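Local coordinates for telomerase reverse transcriptase (Takifugu rubripes, PDB 4LMO), which elongates telomeres as the reverse transcriptase subunit of telomerase, seen here through its RNA-binding domain, which binds telomerase RNA, at residues G12-L25 with W207-F221. Sequence-based numbering, arbitrary orientation.
Sequences GFLYGGRGMRSFLL and WLLDGFVVGLVRACF
F23 packs against helix 191-220, the edge of its ring beside G215, where the absence of a side chain admits it: F23 CD1 is 3.8 Å from G215 C. L216 CD2 sits over one face, a CH-pi contact 4.0 Å from the F23 ring centroid, while the ring's edge points at the face of F212 in an offset edge-to-face pair with planes at 72°. With CG anti to the backbone N (chi1 175°), the ring is carried to the helix, its face to L216 and its edge to F212; an alanine here would probably leave a gap beside G215 and deprive L216 and F212 of their aromatic partner. On one side of F23, L24 CD2 and L25 CD2 meet the edge of W207; on the other, M20 SD touches C220 SG at 3.6 Å. Past M20, the glycine turn hydrogen-bonds to the last turn of the helix, G17 N to R218 O (2.8 Å) and G19 N to A219 O (2.9 Å), the latter donor above the carbonyl plane. The R218 guanidinium lies against the C-terminal end of helix 6-15, with G16 CA over one face. The contact thus joins the turn and loop that follow the TFLY motif, which is involved in RNA binding, to helix 191-220, which leads into strand 221-224 and whose F212 and L216 also pack on helix 119-133.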
loop_
_atom_site.group_PDB
_atom_site.type_symbol
_atom_site.label_atom_id
_atom_site.label_comp_id
_atom_site.label_asym_id
_atom_site.label_seq_id
_atom_site.Cartn_x
_atom_site.Cartn_y
_atom_site.Cartn_z
ATOM N N GLY A 12 -9.486 -11.672 -3.700
ATOM C CA GLY A 12 -8.340 -10.799 -3.466
ATOM C C GLY A 12 -8.581 -9.832 -2.323
ATOM O O GLY A 12 -7.708 -9.627 -1.481
ATOM N N PHE A 13 -9.773 -9.240 -2.298
ATOM C CA PHE A 13 -10.174 -8.335 -1.223
ATOM C C PHE A 13 -10.184 -9.035 0.140
ATOM O O PHE A 13 -9.689 -8.489 1.127
ATOM C CB PHE A 13 -11.544 -7.712 -1.532
ATOM C CG PHE A 13 -12.120 -6.899 -0.403
ATOM C CD1 PHE A 13 -11.579 -5.659 -0.068
ATOM C CD2 PHE A 13 -13.214 -7.368 0.319
ATOM C CE1 PHE A 13 -12.112 -4.909 0.973
ATOM C CE2 PHE A 13 -13.754 -6.622 1.359
ATOM C CZ PHE A 13 -13.202 -5.392 1.686
ATOM N N LEU A 14 -10.739 -10.245 0.181
ATOM C CA LEU A 14 -10.854 -11.006 1.425
ATOM C C LEU A 14 -9.530 -11.584 1.913
ATOM O O LEU A 14 -9.216 -11.496 3.101
ATOM C CB LEU A 14 -11.863 -12.146 1.274
ATOM C CG LEU A 14 -13.363 -11.866 1.260
ATOM C CD1 LEU A 14 -14.113 -13.169 1.024
ATOM C CD2 LEU A 14 -13.819 -11.212 2.556
ATOM N N TYR A 15 -8.761 -12.173 1.000
ATOM C CA TYR A 15 -7.612 -12.994 1.381
ATOM C C TYR A 15 -6.276 -12.588 0.758
ATOM O O TYR A 15 -5.225 -13.078 1.183
ATOM C CB TYR A 15 -7.910 -14.477 1.103
ATOM C CG TYR A 15 -9.088 -15.004 1.892
ATOM C CD1 TYR A 15 -8.985 -15.227 3.264
ATOM C CD2 TYR A 15 -10.311 -15.265 1.273
ATOM C CE1 TYR A 15 -10.060 -15.698 3.996
ATOM C CE2 TYR A 15 -11.394 -15.737 1.999
ATOM C CZ TYR A 15 -11.262 -15.952 3.359
ATOM O OH TYR A 15 -12.330 -16.420 4.084
ATOM N N GLY A 16 -6.316 -11.707 -0.240
ATOM C CA GLY A 16 -5.104 -11.230 -0.902
ATOM C C GLY A 16 -4.441 -12.266 -1.790
ATOM O O GLY A 16 -4.959 -13.369 -1.972
ATOM N N GLY A 17 -3.289 -11.896 -2.346
ATOM C CA GLY A 17 -2.484 -12.789 -3.175
ATOM C C GLY A 17 -3.059 -13.045 -4.555
ATOM O O GLY A 17 -2.957 -14.155 -5.073
ATOM N N ARG A 18 -3.656 -12.015 -5.151
ATOM C CA ARG A 18 -4.277 -12.124 -6.477
ATOM C C ARG A 18 -3.858 -10.990 -7.415
ATOM O O ARG A 18 -4.474 -10.786 -8.459
ATOM C CB ARG A 18 -5.811 -12.148 -6.365
ATOM C CG ARG A 18 -6.389 -13.187 -5.412
ATOM C CD ARG A 18 -6.489 -14.568 -6.037
ATOM N NE ARG A 18 -7.146 -15.503 -5.126
ATOM C CZ ARG A 18 -7.450 -16.766 -5.413
ATOM N NH1 ARG A 18 -7.166 -17.281 -6.604
ATOM N NH2 ARG A 18 -8.046 -17.518 -4.498
ATOM N N GLY A 19 -2.819 -10.251 -7.040
ATOM C CA GLY A 19 -2.336 -9.152 -7.867
ATOM C C GLY A 19 -3.023 -7.823 -7.611
ATOM O O GLY A 19 -3.851 -7.696 -6.707
ATOM N N MET A 20 -2.689 -6.843 -8.446
ATOM C CA MET A 20 -3.035 -5.441 -8.215
ATOM C C MET A 20 -4.499 -5.057 -8.442
ATOM O O MET A 20 -4.914 -3.961 -8.062
ATOM C CB MET A 20 -2.122 -4.538 -9.049
ATOM C CG MET A 20 -0.680 -4.511 -8.567
ATOM S SD MET A 20 -0.528 -3.862 -6.893
ATOM C CE MET A 20 -0.746 -2.111 -7.194
ATOM N N ARG A 21 -5.281 -5.950 -9.043
ATOM C CA ARG A 21 -6.676 -5.649 -9.367
ATOM C C ARG A 21 -7.522 -5.331 -8.128
ATOM O O ARG A 21 -8.392 -4.460 -8.174
ATOM C CB ARG A 21 -7.306 -6.787 -10.177
ATOM C CG ARG A 21 -8.424 -6.337 -11.108
ATOM C CD ARG A 21 -8.933 -7.476 -11.983
ATOM N NE ARG A 21 -7.938 -7.930 -12.958
ATOM C CZ ARG A 21 -7.806 -7.443 -14.190
ATOM N NH1 ARG A 21 -8.603 -6.473 -14.622
ATOM N NH2 ARG A 21 -6.869 -7.928 -14.995
ATOM N N SER A 22 -7.255 -6.024 -7.023
ATOM C CA SER A 22 -7.987 -5.791 -5.775
ATOM C C SER A 22 -7.258 -4.848 -4.806
ATOM O O SER A 22 -7.628 -4.746 -3.633
ATOM C CB SER A 22 -8.333 -7.120 -5.093
ATOM O OG SER A 22 -7.168 -7.871 -4.814
ATOM N N PHE A 23 -6.234 -4.157 -5.304
ATOM C CA PHE A 23 -5.509 -3.156 -4.518
ATOM C C PHE A 23 -6.360 -1.904 -4.312
ATOM O O PHE A 23 -7.047 -1.455 -5.233
ATOM C CB PHE A 23 -4.179 -2.803 -5.197
ATOM C CG PHE A 23 -3.417 -1.695 -4.522
ATOM C CD1 PHE A 23 -2.900 -1.861 -3.242
ATOM C CD2 PHE A 23 -3.196 -0.489 -5.177
ATOM C CE1 PHE A 23 -2.191 -0.842 -2.624
ATOM C CE2 PHE A 23 -2.482 0.532 -4.568
ATOM C CZ PHE A 23 -1.981 0.356 -3.288
ATOM N N LEU A 24 -6.292 -1.350 -3.102
ATOM C CA LEU A 24 -7.097 -0.194 -2.688
ATOM C C LEU A 24 -7.300 0.896 -3.752
ATOM O O LEU A 24 -8.432 1.299 -4.022
ATOM C CB LEU A 24 -6.530 0.417 -1.398
ATOM C CG LEU A 24 -7.097 1.745 -0.875
ATOM C CD1 LEU A 24 -8.599 1.690 -0.625
ATOM C CD2 LEU A 24 -6.355 2.168 0.387
ATOM N N LEU A 25 -6.206 1.367 -4.344
ATOM C CA LEU A 25 -6.263 2.488 -5.283
ATOM C C LEU A 25 -6.825 2.112 -6.660
ATOM O O LEU A 25 -7.082 2.987 -7.488
ATOM C CB LEU A 25 -4.890 3.160 -5.415
ATOM C CG LEU A 25 -4.247 3.814 -4.185
ATOM C CD1 LEU A 25 -2.937 4.484 -4.574
ATOM C CD2 LEU A 25 -5.184 4.816 -3.522
ATOM N N TRP A 207 -1.828 5.694 7.251
ATOM C CA TRP A 207 -2.486 5.169 6.048
ATOM C C TRP A 207 -1.471 4.645 5.082
ATOM O O TRP A 207 -1.674 3.605 4.457
ATOM C CB TRP A 207 -3.329 6.236 5.356
ATOM C CG TRP A 207 -3.890 5.771 4.028
ATOM C CD1 TRP A 207 -5.027 4.995 3.814
ATOM C CD2 TRP A 207 -3.342 6.022 2.680
ATOM N NE1 TRP A 207 -5.215 4.760 2.474
ATOM C CE2 TRP A 207 -4.241 5.346 1.740
ATOM C CE3 TRP A 207 -2.239 6.712 2.181
ATOM C CZ2 TRP A 207 -4.032 5.380 0.364
ATOM C CZ3 TRP A 207 -2.038 6.737 0.793
ATOM C CH2 TRP A 207 -2.914 6.086 -0.091
ATOM N N LEU A 208 -0.366 5.375 4.955
ATOM C CA LEU A 208 0.682 5.069 3.989
ATOM C C LEU A 208 1.316 3.703 4.260
ATOM O O LEU A 208 1.693 2.991 3.328
ATOM C CB LEU A 208 1.737 6.179 4.007
ATOM C CG LEU A 208 2.516 6.531 2.738
ATOM C CD1 LEU A 208 1.594 6.785 1.556
ATOM C CD2 LEU A 208 3.393 7.747 2.996
ATOM N N LEU A 209 1.416 3.335 5.535
ATOM C CA LEU A 209 1.944 2.029 5.901
ATOM C C LEU A 209 0.869 0.943 5.814
ATOM O O LEU A 209 1.066 -0.081 5.155
ATOM C CB LEU A 209 2.580 2.061 7.302
ATOM C CG LEU A 209 3.403 0.837 7.732
ATOM C CD1 LEU A 209 4.508 0.519 6.735
ATOM C CD2 LEU A 209 3.995 1.028 9.119
ATOM N N ASP A 210 -0.263 1.181 6.473
ATOM C CA ASP A 210 -1.342 0.197 6.566
ATOM C C ASP A 210 -2.111 0.028 5.255
ATOM O O ASP A 210 -2.384 -1.093 4.828
ATOM C CB ASP A 210 -2.305 0.569 7.698
ATOM C CG ASP A 210 -3.467 -0.394 7.812
ATOM O OD1 ASP A 210 -3.267 -1.515 8.328
ATOM O OD2 ASP A 210 -4.584 -0.029 7.390
ATOM N N GLY A 211 -2.462 1.145 4.630
ATOM C CA GLY A 211 -3.224 1.121 3.391
ATOM C C GLY A 211 -2.352 0.862 2.183
ATOM O O GLY A 211 -2.581 -0.094 1.440
ATOM N N PHE A 212 -1.345 1.708 1.991
ATOM C CA PHE A 212 -0.519 1.643 0.791
ATOM C C PHE A 212 0.495 0.498 0.831
ATOM O O PHE A 212 0.387 -0.449 0.048
ATOM C CB PHE A 212 0.163 2.995 0.508
ATOM C CG PHE A 212 0.778 3.090 -0.862
ATOM C CD1 PHE A 212 -0.016 3.321 -1.980
ATOM C CD2 PHE A 212 2.149 2.946 -1.036
ATOM C CE1 PHE A 212 0.546 3.403 -3.245
ATOM C CE2 PHE A 212 2.719 3.028 -2.297
ATOM C CZ PHE A 212 1.916 3.254 -3.404
ATOM N N VAL A 213 1.459 0.575 1.745
ATOM C CA VAL A 213 2.550 -0.404 1.811
ATOM C C VAL A 213 2.053 -1.836 2.021
ATOM O O VAL A 213 2.361 -2.728 1.224
ATOM C CB VAL A 213 3.611 -0.008 2.863
ATOM C CG1 VAL A 213 4.555 -1.167 3.166
ATOM C CG2 VAL A 213 4.392 1.209 2.383
ATOM N N VAL A 214 1.265 -2.046 3.073
ATOM C CA VAL A 214 0.694 -3.366 3.366
ATOM C C VAL A 214 -0.243 -3.841 2.247
ATOM O O VAL A 214 -0.291 -5.035 1.934
ATOM C CB VAL A 214 -0.001 -3.383 4.746
ATOM C CG1 VAL A 214 -0.879 -4.615 4.918
ATOM C CG2 VAL A 214 1.044 -3.314 5.852
ATOM N N GLY A 215 -0.965 -2.902 1.639
ATOM C CA GLY A 215 -1.809 -3.191 0.477
ATOM C C GLY A 215 -1.032 -3.838 -0.655
ATOM O O GLY A 215 -1.458 -4.847 -1.217
ATOM N N LEU A 216 0.122 -3.262 -0.976
ATOM C CA LEU A 216 0.994 -3.790 -2.020
ATOM C C LEU A 216 1.495 -5.190 -1.686
ATOM O O LEU A 216 1.500 -6.076 -2.541
ATOM C CB LEU A 216 2.175 -2.846 -2.251
ATOM C CG LEU A 216 1.826 -1.431 -2.725
ATOM C CD1 LEU A 216 3.042 -0.523 -2.643
ATOM C CD2 LEU A 216 1.256 -1.453 -4.135
ATOM N N VAL A 217 1.910 -5.376 -0.436
ATOM C CA VAL A 217 2.382 -6.665 0.048
ATOM C C VAL A 217 1.260 -7.707 -0.036
ATOM O O VAL A 217 1.474 -8.811 -0.545
ATOM C CB VAL A 217 2.962 -6.554 1.479
ATOM C CG1 VAL A 217 3.420 -7.911 1.994
ATOM C CG2 VAL A 217 4.123 -5.571 1.511
ATOM N N ARG A 218 0.068 -7.339 0.441
ATOM C CA ARG A 218 -1.116 -8.209 0.380
ATOM C C ARG A 218 -1.481 -8.639 -1.040
ATOM O O ARG A 218 -1.811 -9.802 -1.272
ATOM C CB ARG A 218 -2.328 -7.532 1.031
ATOM C CG ARG A 218 -2.543 -7.892 2.493
ATOM C CD ARG A 218 -3.808 -7.264 3.071
ATOM N NE ARG A 218 -4.993 -7.493 2.238
ATOM C CZ ARG A 218 -5.760 -8.582 2.272
ATOM N NH1 ARG A 218 -5.486 -9.582 3.101
ATOM N NH2 ARG A 218 -6.809 -8.674 1.467
ATOM N N ALA A 219 -1.420 -7.700 -1.981
ATOM C CA ALA A 219 -1.818 -7.961 -3.361
ATOM C C ALA A 219 -0.783 -8.771 -4.149
ATOM O O ALA A 219 -1.123 -9.780 -4.774
ATOM C CB ALA A 219 -2.136 -6.654 -4.074
ATOM N N CYS A 220 0.477 -8.336 -4.098
ATOM C CA CYS A 220 1.532 -8.867 -4.966
ATOM C C CYS A 220 2.220 -10.126 -4.448
ATOM O O CYS A 220 2.895 -10.821 -5.206
ATOM C CB CYS A 220 2.586 -7.790 -5.230
ATOM S SG CYS A 220 1.913 -6.282 -5.954
ATOM N N PHE A 221 2.053 -10.414 -3.162
ATOM C CA PHE A 221 2.738 -11.538 -2.542
ATOM C C PHE A 221 1.783 -12.419 -1.749
ATOM O O PHE A 221 0.660 -12.016 -1.440
ATOM C CB PHE A 221 3.854 -11.038 -1.615
ATOM C CG PHE A 221 4.918 -10.238 -2.314
ATOM C CD1 PHE A 221 6.026 -10.866 -2.871
ATOM C CD2 PHE A 221 4.816 -8.853 -2.407
ATOM C CE1 PHE A 221 7.010 -10.128 -3.518
ATOM C CE2 PHE A 221 5.794 -8.109 -3.051
ATOM C CZ PHE A 221 6.894 -8.748 -3.605
#